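Local structure of 4-hydroxythreonine-4-phosphate dehydrogenase (Legionella pneumophila subsp. pneumophila, 6XMY) at residues Ala117-Pro122 with Gly314-Ala319; Glu282-Thr287 with Ile293-Asp298; Lys58-Glu61 with His65-Phe68; Asp34-Ile39 with Met322-Ala327; Leu164-Leu169 with Pro175-Ser180. The protein probably catalyses the NAD-dependent oxidation of 4-(phosphooxy)-L-threonine, a step in pyridoxine 5'-phosphate biosynthesis. All coordinates share one frame; numbering follows the deposited sequence. Where two conformers were deposited one is given.

Contacts 1 and 4 use successive parts of helix 314-328, which packs against strand 117-120 and, further on, against the lead-in to strand 37-41; their centres are about 9 Å apart. Contact 2, centred about 6 Å from contact 1, joins strands 284-288 and 294-297. Pro122, Ser296 and Val297 line the NAD pocket, while Asn285 and Arg294, predicted to bind substrate, hold the sulfate. Along the chain contact 4 encloses contact 3 and then contact 1, which encloses contact 5 and then contact 2. Contact 3, at strand 58-61, outermost within this chain, and contact 5, which carries a zinc ligand, are farthest apart, about 43 Å between centres, on opposite sides of the chain's centre.

Contact 1: residues Ala117-Pro122 with Gly314-Ala319; sequences ALVTAP and GSMLAA. With NAD (nicotinamide-adenine-dinucleotide), chain B.
Val119 presents CG1 to the helix, where the methyl meets Ala319 CB at 3.8 Å and Met316 SD at 4.0 Å. One step beyond the strand, Ala121 completes the apolar patch: its CB touches Met316 CE at 3.7 Å. The thioether therefore runs across both residues, sulfur against valine and terminal methyl against alanine. It gets there because the bends at chi2 (61°) and chi3 (82°) fold the methionine chain so that SD faces Val119 and CE faces Ala121. This is a helix laid on a sheet face, within the PdxA fold that belongs to the same clan as the isocitrate dehydrogenases. Around the patch, Ile14 of strand 12-15 touches both Val119 and Met316, while Thr295 packs on Val119 and Val297 on Met316. Farther out, Ser315 ties the first turn of the helix to the hairpin, its OG bonded to Ala283 O and to Asp298 N. Thr120 turns to the other side of the strand, where OG1 is hydrogen-bonded to Arg294 NH2. At the end of 117-122 the chain reaches the cofactor, with Pro122 CA 3.4 Å from the carboxamide oxygen O7N of NAD.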
# COMPACT_ATOMS: atom_id res chain seq x y z
N ALA A 117 -12.51 -0.42 5.80
CA ALA A 117 -11.11 -0.38 5.38
C ALA A 117 -11.05 0.42 4.09
O ALA A 117 -12.05 0.57 3.39
CB ALA A 117 -10.54 -1.78 5.14
N LEU A 118 -9.85 0.89 3.78
CA LEU A 118 -9.58 1.63 2.55
C LEU A 118 -8.60 0.83 1.70
O LEU A 118 -7.58 0.34 2.21
CB LEU A 118 -8.97 2.99 2.89
CG LEU A 118 -8.70 3.93 1.71
CD1 LEU A 118 -10.00 4.31 1.01
CD2 LEU A 118 -7.97 5.17 2.19
N VAL A 119 -8.90 0.70 0.42
CA VAL A 119 -8.00 0.08 -0.55
C VAL A 119 -7.72 1.11 -1.62
O VAL A 119 -8.66 1.73 -2.14
CB VAL A 119 -8.62 -1.19 -1.17
CG1 VAL A 119 -7.61 -1.91 -2.08
CG2 VAL A 119 -9.15 -2.12 -0.07
N THR A 120 -6.46 1.30 -1.97
CA THR A 120 -6.07 2.34 -2.92
C THR A 120 -5.62 1.75 -4.25
O THR A 120 -4.64 0.98 -4.30
CB THR A 120 -4.99 3.26 -2.35
OG1 THR A 120 -3.84 2.48 -2.02
CG2 THR A 120 -5.48 3.95 -1.10
N ALA A 121 -6.28 2.17 -5.31
CA ALA A 121 -5.77 1.98 -6.66
C ALA A 121 -4.62 2.97 -6.87
O ALA A 121 -4.42 3.88 -6.07
CB ALA A 121 -6.92 2.19 -7.66
N PRO A 122 -3.82 2.81 -7.93
CA PRO A 122 -2.59 3.60 -8.01
C PRO A 122 -2.84 5.05 -8.39
O PRO A 122 -3.80 5.37 -9.09
CB PRO A 122 -1.78 2.88 -9.10
CG PRO A 122 -2.81 2.20 -9.95
CD PRO A 122 -3.91 1.80 -9.01
N GLY A 314 -4.61 -8.96 -10.39
CA GLY A 314 -4.29 -9.82 -9.26
C GLY A 314 -3.93 -9.07 -8.00
O GLY A 314 -4.36 -9.44 -6.90
N SER A 315 -3.13 -8.01 -8.12
CA SER A 315 -2.74 -7.24 -6.94
C SER A 315 -3.95 -6.54 -6.32
O SER A 315 -4.12 -6.56 -5.10
CB SER A 315 -1.65 -6.23 -7.27
OG SER A 315 -1.30 -5.50 -6.11
N MET A 316 -4.80 -5.91 -7.14
CA MET A 316 -6.01 -5.29 -6.61
C MET A 316 -6.87 -6.31 -5.88
O MET A 316 -7.35 -6.05 -4.76
CB MET A 316 -6.79 -4.61 -7.73
CG MET A 316 -8.15 -4.07 -7.27
SD MET A 316 -8.07 -2.82 -5.96
CE MET A 316 -7.72 -1.36 -6.94
N LEU A 317 -7.08 -7.48 -6.48
CA LEU A 317 -7.92 -8.49 -5.85
C LEU A 317 -7.32 -8.94 -4.53
O LEU A 317 -8.03 -9.09 -3.53
CB LEU A 317 -8.13 -9.68 -6.78
CG LEU A 317 -9.07 -9.45 -7.96
CD1 LEU A 317 -8.90 -10.55 -9.01
CD2 LEU A 317 -10.52 -9.40 -7.48
N ALA A 318 -6.00 -9.15 -4.50
CA ALA A 318 -5.32 -9.50 -3.25
C ALA A 318 -5.43 -8.39 -2.22
O ALA A 318 -5.61 -8.66 -1.02
CB ALA A 318 -3.86 -9.83 -3.54
N ALA A 319 -5.35 -7.12 -2.65
CA ALA A 319 -5.42 -6.00 -1.71
C ALA A 319 -6.80 -5.89 -1.08
O ALA A 319 -6.92 -5.62 0.12
CB ALA A 319 -5.06 -4.70 -2.41
PA NAD B . 4.05 1.06 -12.88
O1A NAD B . 3.06 2.05 -13.45
O2A NAD B . 3.76 -0.20 -12.08
O5B NAD B . 4.74 0.50 -14.35
C5B NAD B . 5.74 -0.46 -14.13
C4B NAD B . 5.59 -1.62 -15.13
O4B NAD B . 4.58 -2.53 -14.64
C3B NAD B . 5.10 -1.05 -16.49
O3B NAD B . 5.74 -1.84 -17.48
C2B NAD B . 3.56 -1.29 -16.41
O2B NAD B . 2.97 -1.50 -17.66
C1B NAD B . 3.53 -2.63 -15.60
N9A NAD B . 2.33 -2.77 -14.79
C8A NAD B . 1.92 -2.04 -13.66
N7A NAD B . 0.77 -2.48 -13.16
C5A NAD B . 0.42 -3.55 -13.97
C6A NAD B . -0.69 -4.43 -13.96
N6A NAD B . -1.65 -4.30 -13.00
N1A NAD B . -0.79 -5.41 -14.90
C2A NAD B . 0.21 -5.49 -15.83
N3A NAD B . 1.31 -4.73 -15.97
C4A NAD B . 1.38 -3.76 -15.00
O3 NAD B . 5.07 1.98 -12.02
PN NAD B . 6.10 3.07 -12.52
O1N NAD B . 7.35 3.09 -11.68
O2N NAD B . 6.00 3.22 -14.01
O5D NAD B . 5.37 4.59 -11.96
C5D NAD B . 4.19 4.96 -12.59
C4D NAD B . 3.44 5.89 -11.64
O4D NAD B . 2.78 5.06 -10.65
C3D NAD B . 4.44 6.80 -10.86
O3D NAD B . 3.79 8.03 -10.68
C2D NAD B . 4.60 6.06 -9.51
O2D NAD B . 4.86 6.89 -8.41
C1D NAD B . 3.13 5.58 -9.37
N1N NAD B . 3.01 4.44 -8.40
C2N NAD B . 1.95 4.51 -7.54
C3N NAD B . 1.74 3.49 -6.60
C7N NAD B . 0.56 3.66 -5.72
O7N NAD B . -0.21 4.62 -5.87
N7N NAD B . 0.35 2.69 -4.77
C4N NAD B . 2.63 2.40 -6.54
C5N NAD B . 3.70 2.35 -7.45
C6N NAD B . 3.89 3.39 -8.38

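Contact 2: residues Glu282-Thr287 with Ile293-Asp298; sequences EAVNIT and IRTSVD. With SO4 (sulfate ion), chain C.
Asn285 and Ser296 form a hydrogen-bonded pair in the antiparallel beta hairpin of strands 284-288 and 294-297, with Asn285 N bonded to Ser296 O at 3.0 Å. Next to them Ile286 and Thr295 draw close, 4.3 Å between CA atoms, and on that face Thr295 CG2 fits against Val284 CG1 and Ile286 CG1. Thr295 OG1 reaches past this apolar layer to Ala319 O. The pairing is looser at the Thr287-Arg294 end: Thr287 N still bonds to Arg294 O, 3.1 Å and nearly straight (169°), but beside it a water accepts from Arg294 N and lies 2.8 Å from Thr287 O. The opposite face, bearing Asn285, Thr287 and Arg294, is polar. Asn285 and Arg294 are predicted substrate ligands, and here a sulfate, probably from the crystallisation liquor, is bound between them. His138 N and Thr139 OG1 also hold it. A bend at chi2 (-101°) brings the guanidinium edge to Thr287, whose OG1 lies 15° out of its plane and accepts from NH1 at 2.8 Å, helping to fix its rotation. Sulfate O1 lies in the guanidinium plane, taking NH1 at 3.0 Å, NH2 at 2.9 Å and Asn285 ND2 at 2.9 Å.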
# COMPACT_ATOMS: atom_id res chain seq x y z
N GLU A 282 0.47 -10.79 -7.01
CA GLU A 282 -0.25 -11.18 -5.81
C GLU A 282 0.03 -10.29 -4.62
O GLU A 282 -0.69 -10.38 -3.62
CB GLU A 282 0.10 -12.63 -5.42
CG GLU A 282 1.47 -12.75 -4.77
CD GLU A 282 1.67 -14.06 -4.02
OE1 GLU A 282 2.37 -14.95 -4.56
OE2 GLU A 282 1.13 -14.20 -2.90
N ALA A 283 1.04 -9.43 -4.69
CA ALA A 283 1.51 -8.70 -3.52
C ALA A 283 0.63 -7.50 -3.22
O ALA A 283 0.02 -6.90 -4.11
CB ALA A 283 2.96 -8.25 -3.72
N VAL A 284 0.60 -7.14 -1.93
CA VAL A 284 -0.21 -6.06 -1.40
C VAL A 284 0.70 -5.13 -0.63
O VAL A 284 1.56 -5.58 0.13
CB VAL A 284 -1.29 -6.62 -0.46
CG1 VAL A 284 -2.11 -5.49 0.18
CG2 VAL A 284 -2.19 -7.60 -1.20
N ASN A 285 0.51 -3.83 -0.83
CA ASN A 285 1.15 -2.80 -0.02
C ASN A 285 0.18 -2.47 1.09
O ASN A 285 -0.95 -2.04 0.83
CB ASN A 285 1.47 -1.59 -0.91
CG ASN A 285 1.77 -0.32 -0.12
OD1 ASN A 285 2.00 -0.33 1.09
ND2 ASN A 285 1.77 0.81 -0.84
N ILE A 286 0.57 -2.74 2.33
CA ILE A 286 -0.26 -2.44 3.48
C ILE A 286 0.46 -1.42 4.35
O ILE A 286 1.66 -1.56 4.61
CB ILE A 286 -0.64 -3.71 4.27
CG1 ILE A 286 -1.51 -3.33 5.46
CG2 ILE A 286 0.57 -4.47 4.71
CD1 ILE A 286 -2.11 -4.48 6.09
N THR A 287 -0.28 -0.40 4.79
CA THR A 287 0.28 0.62 5.67
C THR A 287 0.01 0.22 7.11
O THR A 287 -1.15 0.01 7.50
CB THR A 287 -0.32 1.99 5.38
OG1 THR A 287 -0.09 2.34 4.01
CG2 THR A 287 0.31 3.03 6.29
N ILE A 293 -7.52 0.53 8.58
CA ILE A 293 -6.88 -0.43 7.70
C ILE A 293 -6.76 0.21 6.33
O ILE A 293 -7.74 0.75 5.80
CB ILE A 293 -7.72 -1.71 7.60
CG1 ILE A 293 -7.85 -2.39 8.97
CG2 ILE A 293 -7.16 -2.64 6.54
CD1 ILE A 293 -9.04 -3.31 9.05
N ARG A 294 -5.56 0.18 5.76
CA ARG A 294 -5.36 0.65 4.39
C ARG A 294 -4.44 -0.31 3.67
O ARG A 294 -3.30 -0.52 4.10
CB ARG A 294 -4.80 2.07 4.34
CG ARG A 294 -4.54 2.56 2.91
CD ARG A 294 -3.06 2.46 2.55
NE ARG A 294 -2.81 2.68 1.13
CZ ARG A 294 -1.63 3.02 0.62
NH1 ARG A 294 -0.59 3.22 1.42
NH2 ARG A 294 -1.49 3.19 -0.69
N THR A 295 -4.92 -0.89 2.57
CA THR A 295 -4.11 -1.69 1.67
C THR A 295 -4.08 -1.02 0.30
O THR A 295 -4.79 -0.05 0.03
CB THR A 295 -4.64 -3.12 1.55
OG1 THR A 295 -5.95 -3.09 0.97
CG2 THR A 295 -4.70 -3.79 2.91
N SER A 296 -3.26 -1.60 -0.58
CA SER A 296 -2.98 -0.98 -1.86
C SER A 296 -2.47 -2.02 -2.83
O SER A 296 -1.87 -3.04 -2.44
CB SER A 296 -1.93 0.12 -1.68
OG SER A 296 -1.66 0.76 -2.91
N VAL A 297 -2.67 -1.73 -4.12
CA VAL A 297 -1.94 -2.45 -5.15
C VAL A 297 -0.44 -2.22 -4.96
O VAL A 297 -0.00 -1.26 -4.32
CB VAL A 297 -2.36 -2.00 -6.56
CG1 VAL A 297 -3.80 -2.39 -6.82
CG2 VAL A 297 -2.12 -0.50 -6.74
N ASP A 298 0.35 -3.13 -5.53
CA ASP A 298 1.81 -3.05 -5.49
C ASP A 298 2.39 -2.54 -6.80
O ASP A 298 3.54 -2.86 -7.14
CB ASP A 298 2.42 -4.40 -5.12
CG ASP A 298 2.39 -5.38 -6.27
OD1 ASP A 298 1.53 -5.24 -7.15
OD2 ASP A 298 3.25 -6.28 -6.30
S SO4 C . 2.25 4.68 -1.42
O1 SO4 C . 1.36 3.71 -0.80
O2 SO4 C . 1.47 5.57 -2.28
O3 SO4 C . 2.86 5.49 -0.37
O4 SO4 C . 3.29 4.04 -2.24
O HOH W 1 1.95 0.45 -3.79
O HOH W 2 -3.59 -1.35 7.28

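Contact 3: residues Lys58-Glu61 with His65-Phe68; sequences KFLE and HQSF. With PO4 (phosphate ion), chain D; EDO (1,2-ethanediol), chain H.
A single water joins Glu61 to Gln66: it donates to Glu61 O at 2.8 Å and accepts from Gln66 NE2 at 2.7 Å. Direct contact is slight by comparison. The amide oxygen OE1 of Gln66 comes only to 4.5 Å from Leu60 CD1, and NE2 stays 4.3 Å from Glu61 O, the gap the water spans. Gln66 reaches this far because its chain is extended at chi2 (178°), pointing the amide at the strand from the loop. Beyond Gln66 the loop turns to other partners. Phe68 N gives a nearly straight bond to phosphate O3, 2.7 Å long, and Ser67 OG donates to phosphate O1 of the same ion. His6 and His8 bind that phosphate through their ND1 atoms and His7 through its backbone N, all from the N-terminal histidine tag, so this anion site is partly built by the construct. On the carbonyl side, a 1,2-ethanediol, like the phosphate probably from the crystallisation liquor, donates from O2 to Phe68 O at 2.7 Å. Leu60 and Phe59 belong to the strand proper, packing on Tyr74 and Leu75 of strand 74-79. The whole is a solvent-bridged surface loop between two adjacent parallel strands, 58-61 and 74-79, the former outermost within this chain.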
# COMPACT_ATOMS: atom_id res chain seq x y z
N LYS A 58 -23.75 -2.84 -14.21
CA LYS A 58 -24.83 -2.01 -13.70
C LYS A 58 -24.31 -1.24 -12.49
O LYS A 58 -23.85 -1.84 -11.51
CB LYS A 58 -26.04 -2.85 -13.35
CG LYS A 58 -26.71 -3.46 -14.58
CD LYS A 58 -27.78 -4.46 -14.20
CE LYS A 58 -28.29 -5.22 -15.41
NZ LYS A 58 -28.79 -4.30 -16.46
N PHE A 59 -24.39 0.08 -12.56
CA PHE A 59 -23.84 0.94 -11.52
C PHE A 59 -24.94 1.38 -10.57
O PHE A 59 -26.03 1.79 -11.00
CB PHE A 59 -23.18 2.16 -12.14
CG PHE A 59 -21.97 1.84 -12.97
CD1 PHE A 59 -20.72 1.75 -12.39
CD2 PHE A 59 -22.10 1.60 -14.33
CE1 PHE A 59 -19.61 1.44 -13.16
CE2 PHE A 59 -20.99 1.30 -15.10
CZ PHE A 59 -19.74 1.22 -14.51
N LEU A 60 -24.64 1.32 -9.28
CA LEU A 60 -25.53 1.83 -8.25
C LEU A 60 -24.81 2.95 -7.51
O LEU A 60 -23.62 2.85 -7.23
CB LEU A 60 -25.88 0.73 -7.24
CG LEU A 60 -26.65 -0.48 -7.78
CD1 LEU A 60 -26.66 -1.61 -6.76
CD2 LEU A 60 -28.07 -0.08 -8.15
N GLU A 61 -25.53 4.01 -7.17
CA GLU A 61 -24.96 5.02 -6.30
C GLU A 61 -25.08 4.58 -4.85
O GLU A 61 -26.12 4.08 -4.41
CB GLU A 61 -25.64 6.37 -6.52
CG GLU A 61 -25.35 6.93 -7.91
CD GLU A 61 -25.81 8.36 -8.08
OE1 GLU A 61 -26.17 9.00 -7.07
OE2 GLU A 61 -25.81 8.84 -9.23
N HIS A 65 -28.38 3.05 3.36
CA HIS A 65 -29.61 2.32 3.60
C HIS A 65 -29.81 1.17 2.64
O HIS A 65 -30.86 0.53 2.67
CB HIS A 65 -30.80 3.28 3.58
CG HIS A 65 -30.66 4.43 4.53
ND1 HIS A 65 -30.82 4.28 5.89
CD2 HIS A 65 -30.36 5.73 4.32
CE1 HIS A 65 -30.63 5.45 6.48
NE2 HIS A 65 -30.35 6.34 5.55
N GLN A 66 -28.83 0.88 1.78
CA GLN A 66 -28.88 -0.30 0.93
C GLN A 66 -28.01 -1.41 1.51
O GLN A 66 -27.22 -1.20 2.44
CB GLN A 66 -28.49 0.05 -0.50
CG GLN A 66 -29.63 0.78 -1.20
CD GLN A 66 -29.32 1.22 -2.62
OE1 GLN A 66 -28.69 0.50 -3.40
NE2 GLN A 66 -29.79 2.41 -2.97
N SER A 67 -28.18 -2.60 0.96
CA SER A 67 -27.52 -3.79 1.48
C SER A 67 -26.00 -3.69 1.37
O SER A 67 -25.46 -3.15 0.39
CB SER A 67 -27.98 -5.01 0.70
OG SER A 67 -27.29 -6.17 1.13
N PHE A 68 -25.31 -4.22 2.37
CA PHE A 68 -23.86 -4.35 2.31
C PHE A 68 -23.40 -5.60 1.57
O PHE A 68 -22.20 -5.76 1.33
CB PHE A 68 -23.27 -4.31 3.72
CG PHE A 68 -23.37 -2.95 4.39
CD1 PHE A 68 -23.70 -1.82 3.66
CD2 PHE A 68 -23.12 -2.82 5.75
CE1 PHE A 68 -23.79 -0.58 4.26
CE2 PHE A 68 -23.20 -1.58 6.36
CZ PHE A 68 -23.54 -0.46 5.62
P PO4 D . -27.13 -6.04 5.04
O1 PO4 D . -28.03 -6.58 3.95
O2 PO4 D . -27.93 -5.92 6.32
O3 PO4 D . -26.60 -4.69 4.65
O4 PO4 D . -26.00 -7.00 5.31
C1 EDO H . -21.85 -2.83 -2.25
O1 EDO H . -23.09 -3.51 -2.03
C2 EDO H . -20.96 -3.00 -1.03
O2 EDO H . -20.96 -4.38 -0.65
O HOH W 3 -28.21 2.47 -5.21

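Contact 4: residues Asp34-Ile39 with Met322-Ala327; sequences DLPVVI and MAKDMA
Lys324 stretches from the helix as a nearly extended chain (chi1 177°, chi3 155°), and this run lays its CD methylene beside Leu35 and Pro36. Leu35 CD2 approaches that CD at 4.3 Å, and Pro36 CD does so at 4.4 Å. The leucine branch gets there through chi1 of -67°, with CD2 directed at the lysine chain. Both contacts are loose van der Waals touches on the aliphatic part of the side chain. The charged end goes further and meets the backbone through water: NZ donates to the water at 2.9 Å, and the water donates to Asp34 O at a longer 3.2 Å. The Asp34 carboxylate lies too far for a salt bridge, OD2 being 6.1 Å from NZ, and any electrostatic effect between the two is probably weak. Pro36 is the centre of an inverse gamma turn, closed by a weak bond from Val37 N to Leu35 O, and the chain leaves this turn directly into strand 37-41. Helix 314-328 packs over the entry to that strand and also over strands 12-15 and 117-120: Leu35 also touches Leu317, Val320 and Lys321, and Val37 meets Val320. Lys324 lies against Leu12 of strand 12-15. One residue back on the helix, Ala323 faces strand 117-120 through Ala117 and Val119.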
# COMPACT_ATOMS: atom_id res chain seq x y z
N ASP A 34 -18.11 -10.87 -5.64
CA ASP A 34 -19.00 -10.58 -4.52
C ASP A 34 -18.25 -9.94 -3.36
O ASP A 34 -18.69 -10.03 -2.21
CB ASP A 34 -19.77 -11.83 -4.08
CG ASP A 34 -18.87 -12.89 -3.50
OD1 ASP A 34 -19.39 -13.83 -2.86
OD2 ASP A 34 -17.64 -12.78 -3.67
N LEU A 35 -17.12 -9.30 -3.64
CA LEU A 35 -16.37 -8.62 -2.60
C LEU A 35 -17.11 -7.35 -2.22
O LEU A 35 -17.59 -6.62 -3.10
CB LEU A 35 -14.96 -8.30 -3.10
CG LEU A 35 -14.06 -9.52 -3.34
CD1 LEU A 35 -12.85 -9.14 -4.18
CD2 LEU A 35 -13.60 -10.13 -2.02
N PRO A 36 -17.25 -7.06 -0.94
CA PRO A 36 -18.16 -5.97 -0.53
C PRO A 36 -17.47 -4.61 -0.62
O PRO A 36 -16.92 -4.07 0.35
CB PRO A 36 -18.47 -6.34 0.92
CG PRO A 36 -17.24 -7.04 1.39
CD PRO A 36 -16.73 -7.82 0.21
N VAL A 37 -17.50 -4.05 -1.82
CA VAL A 37 -16.72 -2.86 -2.13
C VAL A 37 -17.63 -1.72 -2.57
O VAL A 37 -18.70 -1.93 -3.15
CB VAL A 37 -15.64 -3.13 -3.19
CG1 VAL A 37 -14.68 -4.21 -2.71
CG2 VAL A 37 -16.28 -3.52 -4.53
N VAL A 38 -17.18 -0.51 -2.27
CA VAL A 38 -17.79 0.72 -2.76
C VAL A 38 -16.66 1.55 -3.36
O VAL A 38 -15.62 1.73 -2.72
CB VAL A 38 -18.48 1.50 -1.62
CG1 VAL A 38 -18.91 2.89 -2.10
CG2 VAL A 38 -19.69 0.70 -1.09
N ILE A 39 -16.84 2.01 -4.60
CA ILE A 39 -15.78 2.69 -5.34
C ILE A 39 -15.91 4.19 -5.18
O ILE A 39 -16.96 4.76 -5.49
CB ILE A 39 -15.83 2.33 -6.84
CG1 ILE A 39 -15.95 0.82 -7.05
CG2 ILE A 39 -14.64 2.94 -7.57
CD1 ILE A 39 -14.87 0.00 -6.36
N MET A 322 -7.16 -8.85 1.38
CA MET A 322 -6.42 -8.63 2.62
C MET A 322 -7.13 -7.61 3.51
O MET A 322 -7.23 -7.81 4.72
CB MET A 322 -4.99 -8.18 2.32
CG MET A 322 -4.18 -7.95 3.57
SD MET A 322 -2.45 -7.57 3.27
CE MET A 322 -1.91 -9.08 2.47
N ALA A 323 -7.63 -6.53 2.92
CA ALA A 323 -8.38 -5.55 3.70
C ALA A 323 -9.62 -6.18 4.32
O ALA A 323 -9.93 -5.95 5.50
CB ALA A 323 -8.74 -4.35 2.83
N LYS A 324 -10.34 -7.00 3.55
CA LYS A 324 -11.50 -7.71 4.08
C LYS A 324 -11.10 -8.61 5.24
O LYS A 324 -11.77 -8.62 6.29
CB LYS A 324 -12.15 -8.55 2.98
CG LYS A 324 -13.33 -9.40 3.44
CD LYS A 324 -13.82 -10.31 2.32
CE LYS A 324 -14.52 -11.54 2.85
NZ LYS A 324 -14.81 -12.50 1.74
N ASP A 325 -10.01 -9.37 5.08
CA ASP A 325 -9.60 -10.29 6.13
C ASP A 325 -9.23 -9.54 7.40
O ASP A 325 -9.55 -9.98 8.51
CB ASP A 325 -8.43 -11.15 5.65
CG ASP A 325 -8.85 -12.20 4.63
OD1 ASP A 325 -10.06 -12.44 4.48
OD2 ASP A 325 -7.95 -12.77 3.97
N MET A 326 -8.58 -8.39 7.26
CA MET A 326 -8.21 -7.57 8.41
C MET A 326 -9.44 -6.97 9.08
O MET A 326 -9.51 -6.88 10.32
CB MET A 326 -7.26 -6.46 7.97
CG MET A 326 -5.87 -6.94 7.60
SD MET A 326 -5.01 -7.62 9.03
CE MET A 326 -3.56 -8.27 8.22
N ALA A 327 -10.39 -6.51 8.28
CA ALA A 327 -11.60 -5.92 8.86
C ALA A 327 -12.40 -6.97 9.62
O ALA A 327 -12.96 -6.67 10.68
CB ALA A 327 -12.43 -5.25 7.77
O HOH W 4 -16.68 -11.45 -0.22

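Contact 5: residues Leu164-Leu169 with Pro175-Ser180; sequences LVTTHL and PDAISS. With ZN (zinc ion), chain K.
The His168 imidazole meets zinc through NE2 at 2.3 Å, and its ring approaches that of His268, the planes inclined at about 45°; the next residue, Leu169, makes the contact with Ala177. Zinc stands nearly equidistant from CD2 and CE1, so the metal bond roughly bisects the ring at NE2. Two waters, at 2.2 Å and 1.9 Å from zinc, and His268 NE2 are also bound. In the family this metal site is predicted to be shared between the partners of the dimer. His168 is also the centre of an inverse gamma turn, and Leu169, just after it, faces 175-180. There Leu169 CD1 packs on Ala177 CB at 3.6 Å. Thr166 places its methyl between two neighbours, CG2 lying 3.8 Å from Ile178 CG1 and 4.1 Å from Ala177 CB, with the threonine and isoleucine side chains crossing at about a right angle. Its chi1 of 66° sets OG1 apart from this apolar seam, and that hydroxyl bonds to Met266 O. Val165 CG1 closes the seam on Ile178 CG1 at 4.2 Å. Near the end of the second segment Ser179 is the N-cap of helix 180-197, and Ser179 OG caps Leu182 N. Ile183 of that helix and Ile227 of helix 223-237 pack on Ile178, while Val165 directly follows strand 161-164 and pairs by its backbone with Ala265 of strand 262-265.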
# COMPACT_ATOMS: atom_id res chain seq x y z
N LEU A 164 9.78 -1.33 4.94
CA LEU A 164 10.80 -0.35 4.59
C LEU A 164 11.06 0.59 5.75
O LEU A 164 10.12 1.08 6.39
CB LEU A 164 10.37 0.45 3.36
CG LEU A 164 10.12 -0.34 2.07
CD1 LEU A 164 9.67 0.59 0.97
CD2 LEU A 164 11.37 -1.14 1.65
N VAL A 165 12.34 0.86 6.02
CA VAL A 165 12.69 1.89 6.98
C VAL A 165 12.44 3.27 6.39
O VAL A 165 11.98 4.18 7.09
CB VAL A 165 14.14 1.73 7.48
CG1 VAL A 165 14.52 2.89 8.41
CG2 VAL A 165 14.33 0.37 8.16
N THR A 166 12.78 3.44 5.11
CA THR A 166 12.50 4.66 4.37
C THR A 166 11.76 4.30 3.09
O THR A 166 11.95 3.22 2.53
CB THR A 166 13.78 5.45 4.03
OG1 THR A 166 14.61 4.71 3.11
CG2 THR A 166 14.55 5.78 5.30
N THR A 167 10.89 5.22 2.63
CA THR A 167 10.00 4.93 1.52
C THR A 167 10.43 5.75 0.31
O THR A 167 11.44 5.41 -0.35
CB THR A 167 8.54 5.18 1.91
OG1 THR A 167 8.36 6.57 2.23
CG2 THR A 167 8.14 4.32 3.08
N HIS A 168 9.72 6.81 -0.04
CA HIS A 168 9.97 7.52 -1.28
C HIS A 168 10.89 8.70 -0.97
O HIS A 168 10.44 9.81 -0.67
CB HIS A 168 8.66 7.85 -1.99
CG HIS A 168 7.96 6.63 -2.54
ND1 HIS A 168 6.75 6.18 -2.07
CD2 HIS A 168 8.34 5.76 -3.51
CE1 HIS A 168 6.41 5.08 -2.72
NE2 HIS A 168 7.35 4.81 -3.61
N LEU A 169 12.20 8.43 -1.00
CA LEU A 169 13.27 9.40 -0.86
C LEU A 169 14.20 9.27 -2.05
O LEU A 169 14.44 8.17 -2.55
CB LEU A 169 14.14 9.10 0.37
CG LEU A 169 13.55 9.33 1.75
CD1 LEU A 169 14.57 8.89 2.77
CD2 LEU A 169 13.19 10.80 1.94
N PRO A 175 20.82 7.78 3.56
CA PRO A 175 21.64 7.60 4.76
C PRO A 175 21.34 8.58 5.88
O PRO A 175 21.24 8.17 7.04
CB PRO A 175 23.07 7.73 4.22
CG PRO A 175 22.94 7.26 2.78
CD PRO A 175 21.65 7.88 2.34
N ASP A 176 21.16 9.86 5.57
CA ASP A 176 20.85 10.83 6.61
C ASP A 176 19.47 10.63 7.20
O ASP A 176 19.22 11.05 8.33
CB ASP A 176 21.00 12.25 6.08
CG ASP A 176 22.45 12.64 5.85
OD1 ASP A 176 23.32 12.13 6.58
OD2 ASP A 176 22.71 13.45 4.94
N ALA A 177 18.55 9.99 6.46
CA ALA A 177 17.21 9.77 6.99
C ALA A 177 17.16 8.65 8.01
O ALA A 177 16.19 8.58 8.77
CB ALA A 177 16.24 9.47 5.86
N ILE A 178 18.16 7.77 8.04
CA ILE A 178 18.12 6.58 8.90
C ILE A 178 18.84 6.88 10.20
O ILE A 178 20.06 7.04 10.24
CB ILE A 178 18.71 5.36 8.19
CG1 ILE A 178 17.86 5.01 6.97
CG2 ILE A 178 18.80 4.18 9.18
CD1 ILE A 178 18.52 4.04 6.03
N SER A 179 18.07 6.93 11.28
CA SER A 179 18.60 7.06 12.63
C SER A 179 18.25 5.79 13.40
O SER A 179 17.39 5.01 13.00
CB SER A 179 17.97 8.26 13.34
OG SER A 179 16.58 8.08 13.49
N SER A 180 18.94 5.60 14.53
CA SER A 180 18.60 4.46 15.39
C SER A 180 17.15 4.54 15.85
O SER A 180 16.43 3.53 15.85
CB SER A 180 19.55 4.39 16.58
OG SER A 180 20.89 4.14 16.16
ZN ZN K . 7.34 2.91 -4.89
O HOH W 5 5.20 3.58 -4.88
O HOH W 6 6.56 1.95 -3.49